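Local coordinates for protein inositol-3-phosphate synthase (Caenorhabditis elegans, PDB 1VKO) that belongs to the myo-inositol-1-phosphate synthase family, assembles as a tetramer, and holds nicotinamide-adenine-dinucleotide in a Rossmann-type domain, at residues Leu128-Ser132 against Ala133-Gln137; Asp520-Ile523 against Glu524-Thr527; Leu508-Leu512 against Ala513-Ser517; Asn496-Met499 against Arg500-Ser503; Phe139-Phe142 against Lys143-Val146. All coordinates share one frame; numbering follows the deposited sequence.

Contact 1. Residues Leu128-Ser132 against Ala133-Gln137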
loop_
_atom_site.group_PDB
_atom_site.type_symbol
_atom_site.label_atom_id
_atom_site.label_comp_id
_atom_site.label_asym_id
_atom_site.label_seq_id
_atom_site.Cartn_x
_atom_site.Cartn_y
_atom_site.Cartn_z
ATOM N N LEU A 128 8.809 12.606 33.666
ATOM C CA LEU A 128 8.750 13.423 34.900
ATOM C C LEU A 128 9.374 14.815 34.757
ATOM O O LEU A 128 9.116 15.696 35.595
ATOM C CB LEU A 128 9.444 12.728 36.058
ATOM C CG LEU A 128 9.148 11.306 36.532
ATOM C CD1 LEU A 128 7.714 10.862 36.214
ATOM C CD2 LEU A 128 10.137 10.403 35.868
ATOM N N GLY A 129 10.212 15.006 33.730
ATOM C CA GLY A 129 10.905 16.274 33.509
ATOM C C GLY A 129 12.360 16.156 33.049
ATOM O O GLY A 129 12.784 15.104 32.560
ATOM N N TYR A 130 13.102 17.255 33.225
ATOM C CA TYR A 130 14.501 17.421 32.839
ATOM C C TYR A 130 15.436 17.646 34.048
ATOM O O TYR A 130 15.134 18.448 34.949
ATOM C CB TYR A 130 14.613 18.620 31.909
ATOM C CG TYR A 130 16.006 18.831 31.353
ATOM C CD1 TYR A 130 16.419 18.168 30.208
ATOM C CD2 TYR A 130 16.895 19.710 31.960
ATOM C CE1 TYR A 130 17.679 18.338 29.700
ATOM C CE2 TYR A 130 18.170 19.893 31.447
ATOM C CZ TYR A 130 18.555 19.201 30.316
ATOM O OH TYR A 130 19.819 19.374 29.782
ATOM N N ASP A 131 16.563 16.932 34.040
ATOM C CA ASP A 131 17.606 16.984 35.077
ATOM C C ASP A 131 18.870 17.686 34.594
ATOM O O ASP A 131 19.580 17.171 33.739
ATOM C CB ASP A 131 17.986 15.565 35.492
ATOM C CG ASP A 131 19.121 15.521 36.513
ATOM O OD1 ASP A 131 19.189 16.386 37.425
ATOM O OD2 ASP A 131 19.986 14.626 36.503
ATOM N N SER A 132 19.183 18.834 35.171
ATOM C CA SER A 132 20.353 19.591 34.754
ATOM C C SER A 132 21.679 18.882 34.959
ATOM O O SER A 132 22.517 18.894 34.071
ATOM C CB SER A 132 20.369 20.948 35.434
ATOM O OG SER A 132 19.673 21.862 34.610
ATOM N N ALA A 133 21.874 18.252 36.110
ATOM C CA ALA A 133 23.137 17.558 36.369
ATOM C C ALA A 133 23.487 16.612 35.235
ATOM O O ALA A 133 24.547 16.747 34.638
ATOM C CB ALA A 133 23.110 16.837 37.698
ATOM N N THR A 134 22.589 15.693 34.886
ATOM C CA THR A 134 22.881 14.717 33.824
ATOM C C THR A 134 22.571 15.275 32.454
ATOM O O THR A 134 22.885 14.652 31.439
ATOM C CB THR A 134 22.143 13.389 34.063
ATOM O OG1 THR A 134 20.754 13.654 34.221
ATOM C CG2 THR A 134 22.510 12.794 35.443
ATOM N N GLN A 135 21.986 16.473 32.413
ATOM C CA GLN A 135 21.641 17.137 31.131
ATOM C C GLN A 135 20.719 16.256 30.286
ATOM O O GLN A 135 21.003 15.963 29.141
ATOM C CB GLN A 135 22.906 17.498 30.361
ATOM C CG GLN A 135 23.841 18.400 31.154
ATOM C CD GLN A 135 25.145 18.703 30.445
ATOM O OE1 GLN A 135 25.517 18.049 29.458
ATOM N NE2 GLN A 135 25.856 19.697 30.958
ATOM N N ASN A 136 19.591 15.871 30.866
ATOM C CA ASN A 136 18.799 14.742 30.406
ATOM C C ASN A 136 17.319 14.891 30.727
ATOM O O ASN A 136 16.948 15.327 31.824
ATOM C CB ASN A 136 19.281 13.511 31.148
ATOM C CG ASN A 136 19.676 12.413 30.237
ATOM O OD1 ASN A 136 20.719 12.484 29.595
ATOM N ND2 ASN A 136 18.862 11.369 30.175
ATOM N N GLN A 137 16.485 14.535 29.750
ATOM C CA GLN A 137 15.066 14.223 29.972
ATOM C C GLN A 137 14.936 12.934 30.817
ATOM O O GLN A 137 15.610 11.929 30.568
ATOM C CB GLN A 137 14.345 14.067 28.635
ATOM C CG GLN A 137 14.305 15.317 27.737
ATOM C CD GLN A 137 13.334 16.363 28.229
ATOM O OE1 GLN A 137 13.176 16.555 29.435
ATOM N NE2 GLN A 137 12.678 17.055 27.300
HETATM O O HOH W 1 20.266 18.406 27.389
HETATM O O HOH W 2 25.332 19.881 34.267
#
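Asp131 and Asn136 make a hydrogen-bonded antiparallel pair just before the hairpin turns: Asp131 N bonds almost straight to Asn136 O (2.8 Å, 175° at the hydrogen), and Asn136 N returns a bond to Asp131 O at 3.2 Å. Gln135 and Asn136 both face Asp131, a G1 beta bulge at the end of the turn, with Gln135 in the left-handed conformation. The Asp131 carboxylate is swung over that turn with CG anti to the backbone N (chi1 177°). There OD2 receives Thr134 OG1 at 2.6 Å on its anti side and Thr134 N at 3.2 Å from above the carboxylate plane; it is also hydrogen-bonded to His52 NE2 of the second subunit. An acidic acceptor suits such converging donors. On the other face the Tyr130 ring lies along the opposite backbone, CE1 3.3 Å from Asn136 N and OH 3.2 Å from Gln135 CA, and a water links Tyr130 OH to Gln135 O. Gln137 OE1 meets the edge of this ring in its plane and accepts from His127, while NE2 bonds to Gln522 OE1. Strands 125-131 and 136-141 form a two-stranded hairpin, flanked by Phe525 and by Pro493 of the second subunit.

Contact 2. Residues Asp520-Ile523 against Glu524-Thr527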
loop_
_atom_site.group_PDB
_atom_site.type_symbol
_atom_site.label_atom_id
_atom_site.label_comp_id
_atom_site.label_asym_id
_atom_site.label_seq_id
_atom_site.Cartn_x
_atom_site.Cartn_y
_atom_site.Cartn_z
ATOM N N ASP A 520 4.690 18.859 30.048
ATOM C CA ASP A 520 4.261 18.957 28.622
ATOM C C ASP A 520 4.563 20.341 28.071
ATOM O O ASP A 520 4.454 20.575 26.879
ATOM C CB ASP A 520 2.788 18.556 28.398
ATOM C CG ASP A 520 1.777 19.459 29.130
ATOM O OD1 ASP A 520 2.099 20.020 30.171
ATOM O OD2 ASP A 520 0.614 19.672 28.741
ATOM N N MET A 521 4.985 21.248 28.953
ATOM C CA MET A 521 5.413 22.571 28.549
ATOM C C MET A 521 6.605 22.945 29.376
ATOM O O MET A 521 6.462 23.604 30.404
ATOM C CB MET A 521 4.324 23.612 28.761
ATOM C CG MET A 521 4.763 24.994 28.299
ATOM S SD MET A 521 3.753 26.353 28.910
ATOM C CE MET A 521 4.240 26.284 30.650
ATOM N N GLN A 522 7.785 22.542 28.924
ATOM C CA GLN A 522 9.006 22.782 29.671
ATOM C C GLN A 522 9.526 24.162 29.349
ATOM O O GLN A 522 10.450 24.324 28.573
ATOM C CB GLN A 522 10.032 21.714 29.353
ATOM C CG GLN A 522 9.419 20.368 29.340
ATOM C CD GLN A 522 10.437 19.305 29.248
ATOM O OE1 GLN A 522 10.710 18.792 28.165
ATOM N NE2 GLN A 522 11.043 18.979 30.376
ATOM N N ILE A 523 8.913 25.158 29.972
ATOM C CA ILE A 523 9.197 26.552 29.694
ATOM C C ILE A 523 10.625 26.966 30.190
ATOM O O ILE A 523 11.154 28.010 29.782
ATOM C CB ILE A 523 7.995 27.427 30.226
ATOM C CG1 ILE A 523 8.007 28.853 29.667
ATOM C CG2 ILE A 523 7.869 27.336 31.771
ATOM C CD1 ILE A 523 6.822 29.743 30.067
ATOM N N GLU A 524 11.263 26.114 31.007
ATOM C CA GLU A 524 12.623 26.378 31.496
ATOM C C GLU A 524 13.586 26.553 30.355
ATOM O O GLU A 524 14.671 27.119 30.567
ATOM C CB GLU A 524 13.264 25.212 32.261
ATOM C CG GLU A 524 12.466 24.505 33.297
ATOM C CD GLU A 524 11.708 23.367 32.700
ATOM O OE1 GLU A 524 10.714 23.674 32.029
ATOM O OE2 GLU A 524 12.097 22.204 32.923
ATOM N N PHE A 525 13.240 26.001 29.183
ATOM C CA PHE A 525 14.190 25.939 28.073
ATOM C C PHE A 525 14.274 27.224 27.255
ATOM O O PHE A 525 15.181 27.400 26.453
ATOM C CB PHE A 525 13.837 24.793 27.136
ATOM C CG PHE A 525 13.891 23.459 27.761
ATOM C CD1 PHE A 525 14.649 23.229 28.914
ATOM C CD2 PHE A 525 13.225 22.397 27.172
ATOM C CE1 PHE A 525 14.727 21.964 29.474
ATOM C CE2 PHE A 525 13.291 21.137 27.729
ATOM C CZ PHE A 525 14.035 20.924 28.897
ATOM N N PHE A 526 13.302 28.096 27.418
ATOM C CA PHE A 526 13.272 29.332 26.659
ATOM C C PHE A 526 13.003 30.505 27.571
ATOM O O PHE A 526 12.755 31.616 27.108
ATOM C CB PHE A 526 12.289 29.280 25.463
ATOM C CG PHE A 526 10.887 28.764 25.792
ATOM C CD1 PHE A 526 10.604 27.407 25.756
ATOM C CD2 PHE A 526 9.855 29.640 26.075
ATOM C CE1 PHE A 526 9.328 26.929 26.024
ATOM C CE2 PHE A 526 8.578 29.175 26.329
ATOM C CZ PHE A 526 8.312 27.819 26.304
ATOM N N THR A 527 13.089 30.252 28.876
ATOM C CA THR A 527 13.002 31.326 29.869
ATOM C C THR A 527 14.036 31.151 30.943
ATOM O O THR A 527 14.661 30.090 31.059
ATOM C CB THR A 527 11.639 31.339 30.576
ATOM O OG1 THR A 527 11.395 30.060 31.152
ATOM C CG2 THR A 527 10.487 31.556 29.619
HETATM O O HOH W 3 10.760 19.500 33.374
#
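Gln522 runs alongside Phe525, the two side chains pointing the same way. Its CB sits over one face of the Phe525 ring in a CH-pi contact, 4.1 Å from the centroid, with Glu524 OE1 3.4 Å away on another flank. Further out CD stays near the ring rim, OE1 comes to 3.5 Å from Phe525 CE2, and NE2 stands 3.9 Å from Phe525 CZ, the amide turned 59° from the ring plane. At the tip OE1 accepts from Gln137 NE2, while NE2 reaches Glu524 OE2 through a water. A long amide suits this place, since its stem can lie on a ring while both polar atoms find partners. The backbone is bent by an inverse gamma turn centred on Gln522. Next along, Ile523 CG1, anti to its own backbone N (chi1 -165°), touches Phe526 CE2 at 3.4 Å. Ile523 O accepts from Phe526 N at 3.2 Å; Thr527 OG1, which also bonds to Tyr66 OH of the second subunit, lies so close to it, at 2.5 Å, that the length is doubtful. The chemistry is therefore mixed: the Phe525 face carries Gln522 CB and the Phe526 face the Ile523 backbone, while the Phe526 N bond holds the turn.

Contact 3. Residues Leu508-Leu512 against Ala513-Ser517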
loop_
_atom_site.group_PDB
_atom_site.type_symbol
_atom_site.label_atom_id
_atom_site.label_comp_id
_atom_site.label_asym_id
_atom_site.label_seq_id
_atom_site.Cartn_x
_atom_site.Cartn_y
_atom_site.Cartn_z
ATOM N N LEU A 508 -2.450 10.479 36.387
ATOM C CA LEU A 508 -3.065 9.936 37.558
ATOM C C LEU A 508 -2.005 9.250 38.413
ATOM O O LEU A 508 -1.888 9.557 39.587
ATOM C CB LEU A 508 -4.265 9.022 37.214
ATOM C CG LEU A 508 -4.805 8.216 38.405
ATOM C CD1 LEU A 508 -5.488 9.116 39.405
ATOM C CD2 LEU A 508 -5.728 7.055 38.004
ATOM N N VAL A 509 -1.223 8.346 37.852
ATOM C CA VAL A 509 -0.250 7.622 38.698
ATOM C C VAL A 509 0.842 8.526 39.235
ATOM O O VAL A 509 1.403 8.236 40.287
ATOM C CB VAL A 509 0.401 6.376 38.018
ATOM C CG1 VAL A 509 -0.657 5.374 37.615
ATOM C CG2 VAL A 509 1.199 6.789 36.806
ATOM N N THR A 510 1.160 9.618 38.533
ATOM C CA THR A 510 2.146 10.542 39.087
ATOM C C THR A 510 1.567 11.331 40.236
ATOM O O THR A 510 2.254 11.502 41.247
ATOM C CB THR A 510 2.868 11.414 38.045
ATOM O OG1 THR A 510 1.944 12.091 37.194
ATOM C CG2 THR A 510 3.625 10.533 37.091
ATOM N N ALA A 511 0.311 11.768 40.102
ATOM C CA ALA A 511 -0.476 12.370 41.206
ATOM C C ALA A 511 -0.583 11.473 42.451
ATOM O O ALA A 511 -0.363 11.940 43.583
ATOM C CB ALA A 511 -1.869 12.762 40.723
ATOM N N LEU A 512 -0.918 10.194 42.246
ATOM C CA LEU A 512 -0.847 9.196 43.327
ATOM C C LEU A 512 0.524 9.142 43.996
ATOM O O LEU A 512 0.601 9.192 45.230
ATOM C CB LEU A 512 -1.253 7.793 42.857
ATOM C CG LEU A 512 -2.649 7.713 42.230
ATOM C CD1 LEU A 512 -2.844 6.405 41.498
ATOM C CD2 LEU A 512 -3.751 7.936 43.241
ATOM N N ALA A 513 1.589 9.064 43.189
ATOM C CA ALA A 513 2.967 8.873 43.693
ATOM C C ALA A 513 3.587 10.103 44.319
ATOM O O ALA A 513 4.554 9.970 45.083
ATOM C CB ALA A 513 3.889 8.344 42.605
ATOM N N GLY A 514 3.059 11.281 43.973
ATOM C CA GLY A 514 3.443 12.550 44.596
ATOM C C GLY A 514 4.135 13.549 43.680
ATOM O O GLY A 514 4.459 14.666 44.086
ATOM N N PHE A 515 4.354 13.171 42.427
ATOM C CA PHE A 515 5.133 14.037 41.527
ATOM C C PHE A 515 4.525 14.289 40.136
ATOM O O PHE A 515 5.124 13.900 39.130
ATOM C CB PHE A 515 6.592 13.558 41.428
ATOM C CG PHE A 515 6.753 12.062 41.247
ATOM C CD1 PHE A 515 6.559 11.475 40.005
ATOM C CD2 PHE A 515 7.171 11.260 42.310
ATOM C CE1 PHE A 515 6.738 10.120 39.812
ATOM C CE2 PHE A 515 7.346 9.882 42.134
ATOM C CZ PHE A 515 7.139 9.317 40.872
ATOM N N PRO A 516 3.353 14.922 40.078
ATOM C CA PRO A 516 2.780 15.331 38.806
ATOM C C PRO A 516 3.434 16.623 38.443
ATOM O O PRO A 516 3.999 17.222 39.324
ATOM C CB PRO A 516 1.287 15.571 39.129
ATOM C CG PRO A 516 1.229 15.792 40.679
ATOM C CD PRO A 516 2.496 15.273 41.227
ATOM N N SER A 517 3.334 17.065 37.180
ATOM C CA SER A 517 3.972 18.311 36.706
ATOM C C SER A 517 3.353 18.938 35.446
ATOM O O SER A 517 2.370 18.431 34.878
ATOM C CB SER A 517 5.444 18.064 36.434
ATOM O OG SER A 517 5.598 17.324 35.247
HETATM O O HOH W 4 2.376 14.548 35.036
#
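Ala513 is joined to Val509 by a rung of helix 498-513, Ala513 N to Val509 O at 3.0 Å. Its methyl group, 3.4 Å from Val509 O, is small enough to stay close against the helix where Ile145 packs. Gly514 then leaves the helical conformation with a positive phi of 115°; at these backbone angles a side chain would collide with the preceding carbonyl oxygen, which is why glycine fits. Its N still makes the following alpha-type bond, to Thr510 O at 2.9 Å, and Phe515 N comes to the same oxygen at 2.9 Å. Thr510 O is thus gripped twice, by one donor tilted 20° from the carbonyl plane and another 36° out of it.

The Phe515 ring turns back across Thr510, CE1 lying 4.2 Å from Thr510 CG2, and continues against Leu25 and Val27. Pro516, having no N-H to satisfy, can follow directly: its ring folds over the start of the last turn, with CG 3.9 Å from Ala511 CA, and it slides antiparallel past the Thr510 side chain, CA 3.7 Å from Thr510 OG1. That hydroxyl has Thr506 O and Lys507 O as hydrogen-bond partners, which must share its one proton. At Ser517 the amide bonds weakly to a water that donates to Thr510 OG1. This is a helix C-terminus ended by a positive-phi glycine at C', with the six-to-one bond of a Schellman motif, from Phe515 N to Thr510 O, but without its five-to-two bond, since Gly514 N bonds to Thr510 O rather than to Ala511 O.

Contact 4. Residues Asn496-Met499 against Arg500-Ser503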
loop_
_atom_site.group_PDB
_atom_site.type_symbol
_atom_site.label_atom_id
_atom_site.label_comp_id
_atom_site.label_asym_id
_atom_site.label_seq_id
_atom_site.Cartn_x
_atom_site.Cartn_y
_atom_site.Cartn_z
ATOM N N ASN A 496 -12.078 9.071 23.151
ATOM C CA ASN A 496 -11.588 8.044 22.217
ATOM C C ASN A 496 -10.133 8.147 21.734
ATOM O O ASN A 496 -9.598 7.190 21.206
ATOM C CB ASN A 496 -12.516 7.945 21.000
ATOM C CG ASN A 496 -13.872 7.312 21.332
ATOM O OD1 ASN A 496 -13.968 6.151 21.765
ATOM N ND2 ASN A 496 -14.927 8.066 21.097
ATOM N N ALA A 497 -9.500 9.303 21.897
ATOM C CA ALA A 497 -8.189 9.519 21.303
ATOM C C ALA A 497 -7.104 8.978 22.216
ATOM O O ALA A 497 -6.887 9.488 23.323
ATOM C CB ALA A 497 -7.976 10.981 20.990
ATOM N N PHE A 498 -6.424 7.946 21.727
ATOM C CA PHE A 498 -5.496 7.138 22.515
ATOM C C PHE A 498 -4.471 7.922 23.320
ATOM O O PHE A 498 -4.359 7.720 24.523
ATOM C CB PHE A 498 -4.786 6.110 21.625
ATOM C CG PHE A 498 -3.664 5.360 22.319
ATOM C CD1 PHE A 498 -3.925 4.191 23.041
ATOM C CD2 PHE A 498 -2.351 5.812 22.239
ATOM C CE1 PHE A 498 -2.892 3.486 23.678
ATOM C CE2 PHE A 498 -1.314 5.105 22.871
ATOM C CZ PHE A 498 -1.586 3.944 23.592
ATOM N N MET A 499 -3.706 8.793 22.672
ATOM C CA MET A 499 -2.650 9.486 23.402
ATOM C C MET A 499 -3.238 10.347 24.535
ATOM O O MET A 499 -2.627 10.519 25.597
ATOM C CB MET A 499 -1.715 10.256 22.446
ATOM C CG MET A 499 -0.824 9.332 21.537
ATOM S SD MET A 499 0.255 8.106 22.392
ATOM C CE MET A 499 1.210 9.143 23.526
ATOM N N ARG A 500 -4.464 10.814 24.342
ATOM C CA ARG A 500 -5.154 11.564 25.367
ATOM C C ARG A 500 -5.524 10.649 26.562
ATOM O O ARG A 500 -5.492 11.070 27.737
ATOM C CB ARG A 500 -6.379 12.244 24.751
ATOM C CG ARG A 500 -6.088 13.006 23.434
ATOM C CD ARG A 500 -6.036 14.539 23.552
ATOM N NE ARG A 500 -6.323 15.204 22.272
ATOM C CZ ARG A 500 -5.521 16.085 21.651
ATOM N NH1 ARG A 500 -4.355 16.453 22.180
ATOM N NH2 ARG A 500 -5.896 16.609 20.485
ATOM N N GLN A 501 -5.838 9.392 26.245
ATOM C CA GLN A 501 -6.218 8.388 27.238
ATOM C C GLN A 501 -5.019 7.931 28.052
ATOM O O GLN A 501 -5.148 7.450 29.184
ATOM C CB GLN A 501 -6.850 7.169 26.547
ATOM C CG GLN A 501 -8.222 7.389 25.902
ATOM C CD GLN A 501 -8.544 6.282 24.914
ATOM O OE1 GLN A 501 -7.632 5.697 24.341
ATOM N NE2 GLN A 501 -9.830 5.966 24.739
ATOM N N PHE A 502 -3.856 8.038 27.437
ATOM C CA PHE A 502 -2.591 7.660 28.033
ATOM C C PHE A 502 -2.142 8.744 29.017
ATOM O O PHE A 502 -1.655 8.433 30.109
ATOM C CB PHE A 502 -1.580 7.427 26.908
ATOM C CG PHE A 502 -0.165 7.203 27.364
ATOM C CD1 PHE A 502 0.251 5.957 27.823
ATOM C CD2 PHE A 502 0.783 8.231 27.261
ATOM C CE1 PHE A 502 1.580 5.741 28.228
ATOM C CE2 PHE A 502 2.115 8.023 27.656
ATOM C CZ PHE A 502 2.503 6.768 28.135
ATOM N N SER A 503 -2.324 10.012 28.654
ATOM C CA SER A 503 -1.952 11.071 29.579
ATOM C C SER A 503 -2.855 11.139 30.784
ATOM O O SER A 503 -2.399 11.513 31.866
ATOM C CB SER A 503 -1.720 12.430 28.905
ATOM O OG SER A 503 -2.727 12.768 27.974
#
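Met499 and Phe502 lie side by side on one flank of the first turn of helix 498-513, pointing the same way, with Met499 CE 3.9 Å from Phe502 CD2. Two bends in the thioether chain (chi2 -56°, chi3 -55°) fold the methyl back towards the ring. Elsewhere on the turn, Ala497 CB touches the stem of Arg500 at CG, 3.7 Å away, and Gln501 lays its amide back along the chain so that OE1 is 3.2 Å from Phe498 CA and NE2 is 3.7 Å from Asn496 CA. These side chains are set by the backbone ladder: Gln501 N bonds to Ala497 O at 3.1 Å in the carbonyl plane, Phe502 N to Phe498 O at 3.0 Å, and Ser503 N to Met499 O at 3.1 Å. Ala497 is the N-cap yet has no side-chain acceptor; the Phe498 amide has a weak bond from outside, with Ser334 OG. Farther out, Asp338 holds Arg500 NE in a salt bridge, and Phe339 of the second subunit meets the Phe498 ring edge-to-face. Gln501 NE2 bonds to Ser495 O and OE1 to Lys326 NZ. Since Lys326 lines the pyrophosphate pocket, Gln501 is a second-shell residue whose amide probably helps to position the Lys326 side chain.

Contact 5. Residues Phe139-Phe142 against Lys143-Val146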
loop_
_atom_site.group_PDB
_atom_site.type_symbol
_atom_site.label_atom_id
_atom_site.label_comp_id
_atom_site.label_asym_id
_atom_site.label_seq_id
_atom_site.Cartn_x
_atom_site.Cartn_y
_atom_site.Cartn_z
ATOM N N PHE A 139 12.879 9.864 32.001
ATOM C CA PHE A 139 11.799 8.969 31.657
ATOM C C PHE A 139 11.867 7.734 32.544
ATOM O O PHE A 139 12.892 7.062 32.609
ATOM C CB PHE A 139 11.919 8.584 30.184
ATOM C CG PHE A 139 11.383 9.635 29.234
ATOM C CD1 PHE A 139 10.040 9.616 28.826
ATOM C CD2 PHE A 139 12.219 10.627 28.725
ATOM C CE1 PHE A 139 9.540 10.576 27.945
ATOM C CE2 PHE A 139 11.721 11.598 27.836
ATOM C CZ PHE A 139 10.383 11.571 27.466
ATOM N N VAL A 140 10.792 7.444 33.262
ATOM C CA VAL A 140 10.799 6.254 34.095
ATOM C C VAL A 140 9.749 5.266 33.623
ATOM O O VAL A 140 8.728 5.671 33.027
ATOM C CB VAL A 140 10.565 6.558 35.589
ATOM C CG1 VAL A 140 11.711 7.415 36.150
ATOM C CG2 VAL A 140 9.169 7.166 35.810
ATOM N N PRO A 141 10.012 3.983 33.861
ATOM C CA PRO A 141 9.026 2.959 33.595
ATOM C C PRO A 141 7.736 3.299 34.346
ATOM O O PRO A 141 7.767 3.705 35.518
ATOM C CB PRO A 141 9.677 1.681 34.155
ATOM C CG PRO A 141 11.165 1.961 34.081
ATOM C CD PRO A 141 11.275 3.424 34.396
ATOM N N PHE A 142 6.613 3.150 33.662
ATOM C CA PHE A 142 5.336 3.214 34.295
ATOM C C PHE A 142 5.289 2.427 35.620
ATOM O O PHE A 142 4.684 2.887 36.604
ATOM C CB PHE A 142 4.301 2.663 33.329
ATOM C CG PHE A 142 2.897 2.912 33.754
ATOM C CD1 PHE A 142 2.263 4.097 33.406
ATOM C CD2 PHE A 142 2.205 1.963 34.512
ATOM C CE1 PHE A 142 0.958 4.341 33.822
ATOM C CE2 PHE A 142 0.903 2.187 34.922
ATOM C CZ PHE A 142 0.278 3.385 34.583
ATOM N N LYS A 143 5.896 1.241 35.658
ATOM C CA LYS A 143 5.691 0.353 36.812
ATOM C C LYS A 143 6.508 0.796 38.024
ATOM O O LYS A 143 6.327 0.270 39.106
ATOM C CB LYS A 143 5.995 -1.095 36.449
ATOM C CG LYS A 143 7.431 -1.336 35.958
ATOM C CD LYS A 143 7.489 -2.620 35.162
ATOM C CE LYS A 143 8.825 -2.789 34.517
ATOM N NZ LYS A 143 9.755 -3.087 35.646
ATOM N N ASP A 144 7.385 1.784 37.825
ATOM C CA ASP A 144 8.175 2.358 38.898
ATOM C C ASP A 144 7.465 3.501 39.651
ATOM O O ASP A 144 7.933 3.938 40.696
ATOM C CB ASP A 144 9.502 2.868 38.337
ATOM C CG ASP A 144 10.442 1.745 37.921
ATOM O OD1 ASP A 144 10.058 0.566 37.966
ATOM O OD2 ASP A 144 11.596 1.950 37.518
ATOM N N ILE A 145 6.353 4.002 39.116
ATOM C CA ILE A 145 5.699 5.163 39.689
ATOM C C ILE A 145 4.861 4.812 40.926
ATOM O O ILE A 145 5.180 5.261 42.018
ATOM C CB ILE A 145 4.895 5.906 38.616
ATOM C CG1 ILE A 145 5.837 6.437 37.545
ATOM C CG2 ILE A 145 4.114 7.049 39.228
ATOM C CD1 ILE A 145 5.077 6.982 36.309
ATOM N N VAL A 146 3.785 4.043 40.753
ATOM C CA VAL A 146 3.150 3.369 41.891
ATOM C C VAL A 146 3.299 1.853 41.697
ATOM O O VAL A 146 3.259 1.371 40.575
ATOM C CB VAL A 146 1.674 3.810 42.194
ATOM C CG1 VAL A 146 1.604 5.271 42.592
ATOM C CG2 VAL A 146 0.760 3.566 41.048
HETATM O O HOH W 5 2.737 2.656 38.377
#
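Val140 and Ile145 are brought together by their first torsions: at chi1 -64° Val140 CG2 sits between its own backbone N and carbonyl carbon, whereas at chi1 -63° Ile145 CG1 lies anti to its carbonyl carbon and beside its N. The two side chains cross at about a right angle, with CG2 of Val140 and CG1 of Ile145 3.8 Å apart. Branched aliphatic residues suit such a compact, apolar meeting. On another flank the Asp144 carboxylate is laid against the Pro141 ring, OD2 standing 3.5 Å from both CG and CD of Pro141, while Lys143 CG brushes Pro141 CB at 4.2 Å. Beneath the side chains the backbone makes two consecutive three-residue steps: Asp144 N bonds to Pro141 O at 3.0 Å and Ile145 N to Phe142 O at 3.2 Å, each donor well above the plane of the carbonyl it meets. Proline needs no N-H partner where the strand ends, and its ring gives Asp144 an apolar surface to lie on. A water, 2.6 Å from Phe142 O and 2.9 Å from Val146 N, donates to the first and accepts from the second as the turn opens out. Strand 136-141 thus ends by turning inward beside its hairpin partner 125-131: Phe142 and Ile145 pack on Val126 of that strand and on Val509 of helix 498-513, Phe142 and Val146 on helix 440-458, while Pro141 faces Ile390 of the second subunit.

How the contacts relate
Contacts 3 and 4 share helix 498-513, one closing its C-terminal end and the other starting it, and both are buried; contact 4 is the one nearer the bound pyrophosphate. Contacts 1 and 5 share strand 136-141: the turn of contact 1 lies toward the surface and depends on carboxylate and amide bonds, whereas contact 5 turns inward and packs on the helix of contact 3, where backbone capping dominates. Contact 2, built on aromatic and carbonyl contacts, is tied to contact 1 through Gln137 and Tyr130; these two are about equally far from the chain centre, farther than the other three. All five also touch the second subunit, so these local contacts border one interface.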